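TraM protein (Plasmid R64, PDB 3WZ3) is probably an inner-membrane component of the plasmid's type IVB secretion apparatus, represented here by a fragment of its periplasmic part. Local coordinates at residues Q16-A21 with F114-Q119; F22-V27 with S31-L36; N50-Q53 with I57-T60; E59-E64 with M98-Q103. All blocks are in the same frame, centred on the assembly; numbering follows the deposited sequence. Where two conformers were deposited one is given.

Contact 1: Q16-A21 with F114-Q119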
loop_
_atom_site.group_PDB
_atom_site.type_symbol
_atom_site.label_atom_id
_atom_site.label_comp_id
_atom_site.label_asym_id
_atom_site.label_seq_id
_atom_site.Cartn_x
_atom_site.Cartn_y
_atom_site.Cartn_z
ATOM N N GLN A 16 6.959 3.195 2.121
ATOM C CA GLN A 16 6.809 2.685 3.490
ATOM C C GLN A 16 5.437 2.042 3.671
ATOM O O GLN A 16 5.322 0.956 4.256
ATOM C CB GLN A 16 7.047 3.811 4.500
ATOM C CG GLN A 16 8.482 4.339 4.456
ATOM C CD GLN A 16 8.655 5.734 5.064
ATOM O OE1 GLN A 16 7.722 6.301 5.638
ATOM N NE2 GLN A 16 9.856 6.298 4.918
ATOM N N ALA A 17 4.392 2.691 3.164
ATOM C CA ALA A 17 3.050 2.128 3.233
ATOM C C ALA A 17 2.959 0.794 2.519
ATOM O O ALA A 17 2.356 -0.141 3.042
ATOM C CB ALA A 17 2.013 3.103 2.670
ATOM N N LEU A 18 3.526 0.697 1.316
ATOM C CA LEU A 18 3.486 -0.568 0.586
ATOM C C LEU A 18 4.220 -1.673 1.334
ATOM O O LEU A 18 3.761 -2.820 1.364
ATOM C CB LEU A 18 4.091 -0.408 -0.819
ATOM C CG LEU A 18 3.154 0.340 -1.757
ATOM C CD1 LEU A 18 3.894 0.799 -3.017
ATOM C CD2 LEU A 18 2.006 -0.569 -2.162
ATOM N N ALA A 19 5.360 -1.345 1.932
ATOM C CA ALA A 19 6.104 -2.352 2.696
ATOM C C ALA A 19 5.253 -2.915 3.826
ATOM O O ALA A 19 5.179 -4.133 4.042
ATOM C CB ALA A 19 7.402 -1.773 3.254
ATOM N N THR A 20 4.612 -2.032 4.574
ATOM C CA THR A 20 3.758 -2.459 5.669
ATOM C C THR A 20 2.520 -3.195 5.172
ATOM O O THR A 20 2.090 -4.190 5.770
ATOM C CB THR A 20 3.323 -1.245 6.514
ATOM O OG1 THR A 20 4.489 -0.535 6.937
ATOM C CG2 THR A 20 2.542 -1.705 7.746
ATOM N N ALA A 21 1.936 -2.721 4.071
ATOM C CA ALA A 21 0.681 -3.264 3.596
ATOM C C ALA A 21 0.783 -4.718 3.152
ATOM O O ALA A 21 -0.172 -5.479 3.291
ATOM C CB ALA A 21 0.146 -2.413 2.451
ATOM N N PHE A 114 2.145 -0.995 -8.546
ATOM C CA PHE A 114 1.115 -0.268 -7.812
ATOM C C PHE A 114 1.124 1.223 -8.077
ATOM O O PHE A 114 2.178 1.857 -8.013
ATOM C CB PHE A 114 1.278 -0.479 -6.312
ATOM C CG PHE A 114 0.636 -1.730 -5.807
ATOM C CD1 PHE A 114 1.197 -2.967 -6.061
ATOM C CD2 PHE A 114 -0.541 -1.667 -5.087
ATOM C CE1 PHE A 114 0.604 -4.126 -5.591
ATOM C CE2 PHE A 114 -1.154 -2.826 -4.618
ATOM C CZ PHE A 114 -0.579 -4.058 -4.877
ATOM N N GLU A 115 -0.039 1.769 -8.364
ATOM C CA GLU A 115 -0.191 3.222 -8.461
ATOM C C GLU A 115 -0.822 3.721 -7.172
ATOM O O GLU A 115 -1.832 3.174 -6.719
ATOM C CB GLU A 115 -1.040 3.608 -9.665
ATOM C CG GLU A 115 -1.184 5.114 -9.811
ATOM C CD GLU A 115 -2.042 5.468 -10.973
ATOM O OE1 GLU A 115 -2.993 6.267 -10.802
ATOM O OE2 GLU A 115 -1.792 4.920 -12.070
ATOM N N ILE A 116 -0.217 4.746 -6.591
ATOM C CA ILE A 116 -0.599 5.315 -5.315
ATOM C C ILE A 116 -0.753 6.822 -5.502
ATOM O O ILE A 116 0.180 7.471 -5.980
ATOM C CB ILE A 116 0.554 5.073 -4.296
ATOM C CG1 ILE A 116 0.823 3.571 -4.156
ATOM C CG2 ILE A 116 0.249 5.716 -2.952
ATOM C CD1 ILE A 116 -0.328 2.869 -3.611
ATOM N N THR A 117 -1.908 7.385 -5.167
ATOM C CA THR A 117 -2.040 8.833 -5.101
ATOM C C THR A 117 -2.101 9.254 -3.639
ATOM O O THR A 117 -2.954 8.769 -2.872
ATOM C CB THR A 117 -3.244 9.380 -5.857
ATOM O OG1 THR A 117 -3.084 9.127 -7.262
ATOM C CG2 THR A 117 -3.318 10.891 -5.684
ATOM N N ILE A 118 -1.174 10.122 -3.262
ATOM C CA ILE A 118 -1.036 10.630 -1.906
ATOM C C ILE A 118 -1.512 12.067 -1.908
ATOM O O ILE A 118 -1.126 12.852 -2.787
ATOM C CB ILE A 118 0.427 10.576 -1.464
ATOM C CG1 ILE A 118 0.880 9.124 -1.377
ATOM C CG2 ILE A 118 0.607 11.274 -0.103
ATOM C CD1 ILE A 118 2.380 8.947 -1.257
ATOM N N GLN A 119 -2.372 12.425 -0.964
ATOM C CA GLN A 119 -2.801 13.815 -0.829
ATOM C C GLN A 119 -2.356 14.394 0.508
ATOM O O GLN A 119 -2.172 13.672 1.479
ATOM C CB GLN A 119 -4.324 13.948 -0.966
ATOM C CG GLN A 119 -5.111 13.276 0.165
ATOM C CD GLN A 119 -6.614 13.271 -0.097
ATOM O OE1 GLN A 119 -7.082 13.746 -1.134
ATOM N NE2 GLN A 119 -7.375 12.736 0.841
#
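L18, on helix 7-22, meets F114 and I116 of strand 110-120, so the contact is a helix laid on one face of an antiparallel sheet, as expected of the NTF2-like fold to which the family is assigned. The segment is regular helix, with the N of T20 bonded to the O of Q16 at 3.1 Å. A17 follows, with its methyl turned to I132 of the edge strand 130-139, next to strand 110-120. Then comes L18, which bears the whole contact from the helix side. Its CG stands anti to the carbonyl carbon (chi1 -74°), and the two methyls divide the work between two residues of the strand. CD2 approaches the ring of F114 obliquely, lying 4.0 Å from CD2 and 4.1 Å from CG of that phenylalanine, at the part of the ring nearest its root. CD1 goes to I116. M135 of strand 130-139 and Y94 of strand 88-101 also touch L18, so both neighbours of the central strand share in enclosing it. A21 completes the segment. Its N donates to the O of A17 at 2.8 Å, and its O receives the hydroxyl of Y48. On the strand, the F114 ring also meets that of F22, their planes at about 50°. Two residues on, the second leucine methyl reaches its partner: L18 CD1 rests 4.3 Å from I116 CG1.

Contact 2: F22-V27 with S31-L36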
loop_
_atom_site.group_PDB
_atom_site.type_symbol
_atom_site.label_atom_id
_atom_site.label_comp_id
_atom_site.label_asym_id
_atom_site.label_seq_id
_atom_site.Cartn_x
_atom_site.Cartn_y
_atom_site.Cartn_z
ATOM N N PHE A 22 1.940 -5.100 2.612
ATOM C CA PHE A 22 2.054 -6.402 1.972
ATOM C C PHE A 22 3.078 -7.339 2.602
ATOM O O PHE A 22 3.425 -8.355 2.026
ATOM C CB PHE A 22 2.257 -6.241 0.460
ATOM C CG PHE A 22 1.078 -5.612 -0.221
ATOM C CD1 PHE A 22 -0.130 -6.281 -0.295
ATOM C CD2 PHE A 22 1.171 -4.345 -0.747
ATOM C CE1 PHE A 22 -1.239 -5.681 -0.899
ATOM C CE2 PHE A 22 0.078 -3.745 -1.357
ATOM C CZ PHE A 22 -1.131 -4.419 -1.431
ATOM N N ASN A 23 3.497 -7.016 3.822
ATOM C CA ASN A 23 4.218 -7.954 4.680
ATOM C C ASN A 23 3.376 -8.283 5.898
ATOM O O ASN A 23 3.326 -7.521 6.851
ATOM C CB ASN A 23 5.591 -7.401 5.042
ATOM C CG ASN A 23 6.535 -7.434 3.850
ATOM O OD1 ASN A 23 7.152 -8.459 3.568
ATOM N ND2 ASN A 23 6.625 -6.327 3.129
ATOM N N LEU A 24 2.692 -9.419 5.822
ATOM C CA LEU A 24 1.663 -9.776 6.787
ATOM C C LEU A 24 1.967 -11.128 7.404
ATOM O O LEU A 24 2.434 -12.061 6.736
ATOM C CB LEU A 24 0.300 -9.835 6.103
ATOM C CG LEU A 24 -0.192 -8.539 5.451
ATOM C CD1 LEU A 24 -1.500 -8.831 4.723
ATOM C CD2 LEU A 24 -0.360 -7.388 6.453
ATOM N N ASP A 25 1.669 -11.225 8.692
ATOM C CA ASP A 25 1.946 -12.429 9.465
ATOM C C ASP A 25 0.676 -13.271 9.612
ATOM O O ASP A 25 -0.404 -12.727 9.845
ATOM C CB ASP A 25 2.423 -11.994 10.842
ATOM C CG ASP A 25 2.777 -13.149 11.724
ATOM O OD1 ASP A 25 1.881 -13.621 12.451
ATOM O OD2 ASP A 25 3.958 -13.564 11.704
ATOM N N PHE A 26 0.794 -14.600 9.514
ATOM C CA PHE A 26 -0.422 -15.426 9.538
ATOM C C PHE A 26 -1.204 -15.364 10.853
ATOM O O PHE A 26 -2.402 -15.652 10.870
ATOM C CB PHE A 26 -0.163 -16.880 9.119
ATOM C CG PHE A 26 0.436 -17.738 10.199
ATOM C CD1 PHE A 26 1.806 -17.755 10.412
ATOM C CD2 PHE A 26 -0.365 -18.555 10.976
ATOM C CE1 PHE A 26 2.367 -18.560 11.405
ATOM C CE2 PHE A 26 0.188 -19.359 11.957
ATOM C CZ PHE A 26 1.552 -19.359 12.170
ATOM N N VAL A 27 -0.531 -14.969 11.938
ATOM C CA VAL A 27 -1.206 -14.792 13.215
ATOM C C VAL A 27 -1.740 -13.365 13.376
ATOM O O VAL A 27 -2.902 -13.177 13.737
ATOM C CB VAL A 27 -0.278 -15.149 14.401
ATOM C CG1 VAL A 27 -0.993 -14.886 15.736
ATOM C CG2 VAL A 27 0.153 -16.621 14.311
ATOM N N SER A 31 -4.412 -7.302 12.825
ATOM C CA SER A 31 -3.942 -6.180 13.608
ATOM C C SER A 31 -2.964 -5.328 12.781
ATOM O O SER A 31 -2.964 -4.097 12.855
ATOM C CB SER A 31 -3.260 -6.689 14.889
ATOM O OG SER A 31 -4.128 -7.550 15.624
ATOM N N GLN A 32 -2.152 -5.991 11.968
ATOM C CA GLN A 32 -1.274 -5.257 11.063
ATOM C C GLN A 32 -2.089 -4.409 10.109
ATOM O O GLN A 32 -1.789 -3.229 9.904
ATOM C CB GLN A 32 -0.369 -6.214 10.297
ATOM C CG GLN A 32 0.689 -6.919 11.203
ATOM C CD GLN A 32 1.388 -8.051 10.477
ATOM O OE1 GLN A 32 0.744 -8.990 9.999
ATOM N NE2 GLN A 32 2.726 -7.972 10.379
ATOM N N ILE A 33 -3.126 -5.005 9.531
ATOM C CA ILE A 33 -3.971 -4.273 8.576
ATOM C C ILE A 33 -4.678 -3.073 9.215
ATOM O O ILE A 33 -4.604 -1.946 8.691
ATOM C CB ILE A 33 -4.961 -5.234 7.906
ATOM C CG1 ILE A 33 -4.213 -6.136 6.931
ATOM C CG2 ILE A 33 -6.061 -4.449 7.197
ATOM C CD1 ILE A 33 -4.987 -7.374 6.450
ATOM N N SER A 34 -5.325 -3.249 10.357
ATOM C CA SER A 34 -6.008 -2.137 11.007
ATOM C C SER A 34 -5.042 -1.014 11.376
ATOM O O SER A 34 -5.390 0.159 11.298
ATOM C CB SER A 34 -6.861 -2.578 12.218
ATOM O OG SER A 34 -6.094 -3.023 13.326
ATOM N N SER A 35 -3.818 -1.379 11.754
ATOM C CA SER A 35 -2.805 -0.400 12.150
ATOM C C SER A 35 -2.340 0.459 10.976
ATOM O O SER A 35 -1.723 1.489 11.186
ATOM C CB SER A 35 -1.597 -1.122 12.768
ATOM O OG SER A 35 -0.751 -1.644 11.752
ATOM N N LEU A 36 -2.652 0.048 9.745
ATOM C CA LEU A 36 -2.229 0.783 8.547
ATOM C C LEU A 36 -3.214 1.883 8.160
ATOM O O LEU A 36 -2.923 2.747 7.324
ATOM C CB LEU A 36 -2.101 -0.187 7.371
ATOM C CG LEU A 36 -0.784 -0.186 6.583
ATOM C CD1 LEU A 36 -0.977 -0.861 5.254
ATOM C CD2 LEU A 36 -0.244 1.221 6.386
HETATM O O HOH W 1 4.745 -9.911 8.868
#
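Q32, on the short helix 29-35, reaches back to L24 and D25 in the connection from helix 7-22, tying the helix side chain to the loop backbone that leads into it; an Asx turn at D25 lies within the same connection. Its CB packs on L24, 4.0 Å from CD2 of that leucine, the two side chains running past one another in opposite directions. With CG anti to the carbonyl carbon (chi1 -68°) and the chain extended beyond it, the amide is delivered to the loop backbone. There OE1 accepts the N-H of D25 at 2.7 Å, almost straight at 171°, in the carbonyl plane and on a lone pair; the same oxygen lies 3.4 Å from CA of L24. NE2, the other branch of the tip, donates to a water at 3.2 Å. One amide thus reaches two backbone groups of the loop, the N of D25 directly and the O of N23 weakly through this water. Beneath this polar layer, L24 crosses I33 at about a right angle, CD2 of L24 lying 4.1 Å from CG1 of I33, and extends the contact inward, toward Y48 of helix 42-54 and I61 of helix 57-64. Beyond the glutamine, D25 OD1 takes the N-H of H28 as well as that of V27, the latter at 2.8 Å and from above the carboxylate plane.

Contact 3: N50-Q53 with I57-T60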
loop_
_atom_site.group_PDB
_atom_site.type_symbol
_atom_site.label_atom_id
_atom_site.label_comp_id
_atom_site.label_asym_id
_atom_site.label_seq_id
_atom_site.Cartn_x
_atom_site.Cartn_y
_atom_site.Cartn_z
ATOM N N ASN A 50 -9.351 -4.124 -1.957
ATOM C CA ASN A 50 -9.519 -4.706 -3.290
ATOM C C ASN A 50 -8.290 -5.483 -3.751
ATOM O O ASN A 50 -8.438 -6.578 -4.320
ATOM C CB ASN A 50 -9.874 -3.628 -4.319
ATOM C CG ASN A 50 -10.284 -4.219 -5.665
ATOM O OD1 ASN A 50 -11.256 -4.963 -5.749
ATOM N ND2 ASN A 50 -9.546 -3.883 -6.712
ATOM N N ALA A 51 -7.096 -4.929 -3.527
ATOM C CA ALA A 51 -5.859 -5.602 -3.928
ATOM C C ALA A 51 -5.668 -6.927 -3.175
ATOM O O ALA A 51 -5.245 -7.940 -3.758
ATOM C CB ALA A 51 -4.651 -4.683 -3.732
ATOM N N LEU A 52 -5.985 -6.931 -1.881
ATOM C CA LEU A 52 -5.902 -8.163 -1.111
ATOM C C LEU A 52 -6.884 -9.191 -1.691
ATOM O O LEU A 52 -6.519 -10.345 -1.918
ATOM C CB LEU A 52 -6.209 -7.880 0.365
ATOM C CG LEU A 52 -5.187 -7.052 1.146
ATOM C CD1 LEU A 52 -5.789 -6.650 2.478
ATOM C CD2 LEU A 52 -3.883 -7.834 1.315
ATOM N N GLN A 53 -8.117 -8.776 -1.956
ATOM C CA GLN A 53 -9.128 -9.705 -2.479
ATOM C C GLN A 53 -8.765 -10.241 -3.860
ATOM O O GLN A 53 -9.012 -11.421 -4.184
ATOM C CB GLN A 53 -10.492 -9.028 -2.501
ATOM C CG GLN A 53 -11.575 -9.836 -3.192
ATOM C CD GLN A 53 -11.943 -11.091 -2.446
ATOM O OE1 GLN A 53 -11.840 -11.158 -1.223
ATOM N NE2 GLN A 53 -12.398 -12.103 -3.184
ATOM N N ILE A 57 -5.732 -13.014 -0.836
ATOM C CA ILE A 57 -4.739 -13.042 0.241
ATOM C C ILE A 57 -5.275 -13.444 1.602
ATOM O O ILE A 57 -4.712 -14.325 2.242
ATOM C CB ILE A 57 -4.049 -11.666 0.371
ATOM C CG1 ILE A 57 -3.291 -11.336 -0.906
ATOM C CG2 ILE A 57 -3.155 -11.608 1.613
ATOM C CD1 ILE A 57 -2.252 -12.342 -1.246
ATOM N N LEU A 58 -6.337 -12.793 2.061
ATOM C CA LEU A 58 -6.790 -13.000 3.429
ATOM C C LEU A 58 -7.272 -14.421 3.641
ATOM O O LEU A 58 -6.978 -15.020 4.668
ATOM C CB LEU A 58 -7.889 -12.000 3.794
ATOM C CG LEU A 58 -7.423 -10.546 3.783
ATOM C CD1 LEU A 58 -8.592 -9.677 4.210
ATOM C CD2 LEU A 58 -6.235 -10.379 4.701
ATOM N N GLU A 59 -8.009 -14.955 2.674
ATOM C CA GLU A 59 -8.497 -16.319 2.803
ATOM C C GLU A 59 -7.351 -17.307 2.799
ATOM O O GLU A 59 -7.373 -18.281 3.540
ATOM C CB GLU A 59 -9.473 -16.671 1.678
ATOM C CG GLU A 59 -9.875 -18.138 1.703
ATOM C CD GLU A 59 -10.788 -18.528 0.557
ATOM O OE1 GLU A 59 -11.977 -18.146 0.595
ATOM O OE2 GLU A 59 -10.317 -19.229 -0.376
ATOM N N THR A 60 -6.336 -17.062 1.976
ATOM C CA THR A 60 -5.193 -17.970 1.912
ATOM C C THR A 60 -4.350 -17.893 3.186
ATOM O O THR A 60 -3.917 -18.918 3.717
ATOM C CB THR A 60 -4.318 -17.700 0.680
ATOM O OG1 THR A 60 -5.124 -17.780 -0.502
ATOM C CG2 THR A 60 -3.180 -18.731 0.591
#
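The backbone N of I57 donates to the O of L52 at 3.0 Å, a nearly straight bond (173°) that spans five residues and so closes a pi-turn where helix 42-54 gives way to helix 57-64. The donor is tilted 30° from the carbonyl plane of L52. This bond carries the last part of one helix directly into the first residue of the next and satisfies an amide that begins a helix. The side chains of the same two residues meet beside it. L52 and I57 cross at about a right angle, and it is the CG2 branch of the isoleucine that lies against the leucine, 3.9 Å from CD2. The other branch, CG1, is anti to the carbonyl carbon (chi1 -63°) and turns back over the accepting group, 3.5 Å from the O of L52. I57 also packs on L100 of strand 88-101, while L52 leans on I33 of helix 29-35, so the junction is packed between the sheet and a third helix. L58 adds a looser contact: its CB is not directed at the other helix, but its tip comes nearer. A longer apolar touch joins CD1 of L52 to CD2 of L58 at 4.4 Å.

Contact 4: E59-E64 with M98-Q103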
loop_
_atom_site.group_PDB
_atom_site.type_symbol
_atom_site.label_atom_id
_atom_site.label_comp_id
_atom_site.label_asym_id
_atom_site.label_seq_id
_atom_site.Cartn_x
_atom_site.Cartn_y
_atom_site.Cartn_z
ATOM N N GLU A 59 -8.009 -14.955 2.674
ATOM C CA GLU A 59 -8.497 -16.319 2.803
ATOM C C GLU A 59 -7.351 -17.307 2.799
ATOM O O GLU A 59 -7.373 -18.281 3.540
ATOM C CB GLU A 59 -9.473 -16.671 1.678
ATOM C CG GLU A 59 -9.875 -18.138 1.703
ATOM C CD GLU A 59 -10.788 -18.528 0.557
ATOM O OE1 GLU A 59 -11.977 -18.146 0.595
ATOM O OE2 GLU A 59 -10.317 -19.229 -0.376
ATOM N N THR A 60 -6.336 -17.062 1.976
ATOM C CA THR A 60 -5.193 -17.970 1.912
ATOM C C THR A 60 -4.350 -17.893 3.186
ATOM O O THR A 60 -3.917 -18.918 3.717
ATOM C CB THR A 60 -4.318 -17.700 0.680
ATOM O OG1 THR A 60 -5.124 -17.780 -0.502
ATOM C CG2 THR A 60 -3.180 -18.731 0.591
ATOM N N ILE A 61 -4.119 -16.686 3.690
ATOM C CA ILE A 61 -3.410 -16.523 4.952
ATOM C C ILE A 61 -4.139 -17.283 6.053
ATOM O O ILE A 61 -3.511 -18.041 6.808
ATOM C CB ILE A 61 -3.261 -15.038 5.330
ATOM C CG1 ILE A 61 -2.228 -14.364 4.424
ATOM C CG2 ILE A 61 -2.810 -14.915 6.786
ATOM C CD1 ILE A 61 -2.045 -12.872 4.712
ATOM N N LYS A 62 -5.450 -17.101 6.137
ATOM C CA LYS A 62 -6.225 -17.725 7.216
ATOM C C LYS A 62 -6.297 -19.241 7.084
ATOM O O LYS A 62 -6.053 -19.970 8.049
ATOM C CB LYS A 62 -7.641 -17.154 7.268
ATOM C CG LYS A 62 -8.514 -17.765 8.360
ATOM C CD LYS A 62 -9.919 -17.194 8.295
ATOM C CE LYS A 62 -10.804 -17.766 9.393
ATOM N NZ LYS A 62 -10.888 -19.252 9.305
ATOM N N LYS A 63 -6.632 -19.720 5.898
ATOM C CA LYS A 63 -6.847 -21.153 5.717
ATOM C C LYS A 63 -5.559 -21.955 5.674
ATOM O O LYS A 63 -5.495 -23.054 6.238
ATOM C CB LYS A 63 -7.683 -21.408 4.467
ATOM C CG LYS A 63 -9.141 -21.041 4.664
ATOM C CD LYS A 63 -9.922 -21.150 3.367
ATOM C CE LYS A 63 -9.751 -22.518 2.727
ATOM N NZ LYS A 63 -10.413 -22.577 1.388
ATOM N N GLU A 64 -4.531 -21.410 5.029
ATOM C CA GLU A 64 -3.295 -22.160 4.801
ATOM C C GLU A 64 -2.143 -21.779 5.716
ATOM O O GLU A 64 -1.051 -22.366 5.630
ATOM C CB GLU A 64 -2.861 -22.063 3.343
ATOM C CG GLU A 64 -3.889 -22.650 2.381
ATOM C CD GLU A 64 -3.341 -22.848 0.981
ATOM O OE1 GLU A 64 -2.235 -23.410 0.845
ATOM O OE2 GLU A 64 -4.013 -22.439 0.021
HETATM N N MSE A 98 5.343 -9.918 -4.634
HETATM C CA MSE A 98 4.886 -10.495 -3.369
HETATM C C MSE A 98 4.672 -11.989 -3.468
HETATM O O MSE A 98 4.473 -12.536 -4.550
HETATM C CB MSE A 98 3.621 -9.786 -2.867
HETATM C CG MSE A 98 2.383 -10.011 -3.697
HETATM SE SE MSE A 98 0.806 -9.027 -3.024
HETATM C CE MSE A 98 1.341 -7.241 -3.539
ATOM N N ARG A 99 4.716 -12.650 -2.324
ATOM C CA ARG A 99 4.646 -14.105 -2.319
ATOM C C ARG A 99 4.047 -14.618 -1.026
ATOM O O ARG A 99 4.420 -14.163 0.049
ATOM C CB ARG A 99 6.047 -14.701 -2.505
ATOM C CG ARG A 99 6.004 -16.203 -2.762
ATOM C CD ARG A 99 7.384 -16.757 -3.012
ATOM N NE ARG A 99 7.293 -18.061 -3.661
ATOM C CZ ARG A 99 8.318 -18.691 -4.221
ATOM N NH1 ARG A 99 9.521 -18.131 -4.223
ATOM N NH2 ARG A 99 8.132 -19.877 -4.783
ATOM N N LEU A 100 3.124 -15.568 -1.139
ATOM C CA LEU A 100 2.598 -16.269 0.030
ATOM C C LEU A 100 3.542 -17.409 0.388
ATOM O O LEU A 100 3.863 -18.234 -0.467
ATOM C CB LEU A 100 1.176 -16.766 -0.254
ATOM C CG LEU A 100 0.133 -15.649 -0.309
ATOM C CD1 LEU A 100 -1.128 -16.075 -1.083
ATOM C CD2 LEU A 100 -0.199 -15.193 1.108
ATOM N N VAL A 101 4.000 -17.423 1.635
ATOM C CA VAL A 101 5.017 -18.368 2.081
ATOM C C VAL A 101 4.573 -19.091 3.345
ATOM O O VAL A 101 4.271 -18.464 4.353
ATOM C CB VAL A 101 6.354 -17.658 2.341
ATOM C CG1 VAL A 101 7.387 -18.639 2.897
ATOM C CG2 VAL A 101 6.858 -17.009 1.059
ATOM N N GLY A 102 4.549 -20.419 3.285
ATOM C CA GLY A 102 4.179 -21.224 4.432
ATOM C C GLY A 102 5.395 -21.947 4.971
ATOM O O GLY A 102 6.505 -21.758 4.473
ATOM N N GLN A 103 5.180 -22.778 5.989
ATOM C CA GLN A 103 6.257 -23.550 6.587
ATOM C C GLN A 103 6.721 -24.649 5.647
ATOM O O GLN A 103 7.919 -24.865 5.485
ATOM C CB GLN A 103 5.813 -24.160 7.918
ATOM C CG GLN A 103 5.385 -23.142 8.963
ATOM C CD GLN A 103 5.083 -23.785 10.305
ATOM O OE1 GLN A 103 5.665 -24.814 10.659
ATOM N NE2 GLN A 103 4.163 -23.184 11.058
#
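L100 overlaps T60 and I61, spreading its two methyls over neighbouring residues of one helical turn. CD1 takes the threonine: it lies 3.8 Å from CG2 and 4.0 Å from CB of T60, the two side chains meeting at a slant. CD2 takes the isoleucine, 4.0 Å from CG1 of I61, which it crosses at about a right angle. The threonine presents carbon here because of its first torsion (chi1 -56°), which sets CG2 anti to the backbone N and turns OG1 away to bond to the O of N56 a turn earlier. Its hydroxyl is thereby satisfied within the helix, and only an apolar surface meets the leucine. The contact is accordingly a pure hydrophobic one, partly buried, with the charged residues E59, K62 and K63 on the solvent side of the helix; E59 and K63 form a long, weak ion pair there. At the end of the segment E64 has a salt bridge to K107 in the loop that joins strands 88-101 and 110-120, a second link between the helix and this end of the sheet. M66 flanks L100, while I61 rests on Y29 of helix 29-35. Helix 57-64 therefore packs on the last part of strand 88-101 and against helix 29-35, while L100 itself also rests on L68 of strand 67-82.

Contact 1 is the core of the fold, 4 Å from the chain centre and wholly apolar, whereas contact 2 lies at the surface, where a glutamine amide bonds the loop backbone directly and through a water, above an apolar L24-I33 pair. Contact 3 is buried and pairs one backbone bond with aliphatic packing; contact 4 is partly buried and apolar only. Contacts 3 and 4 share helix 57-64, with E59 and T60 in both, and meet where I57 CD1 lies 3.9 Å from L100 CD1. Contacts 1 and 4 reach adjacent strands of the same sheet. F22 joins the rest, touching F114 of contact 1, L52 of contact 3 and M98 of contact 4.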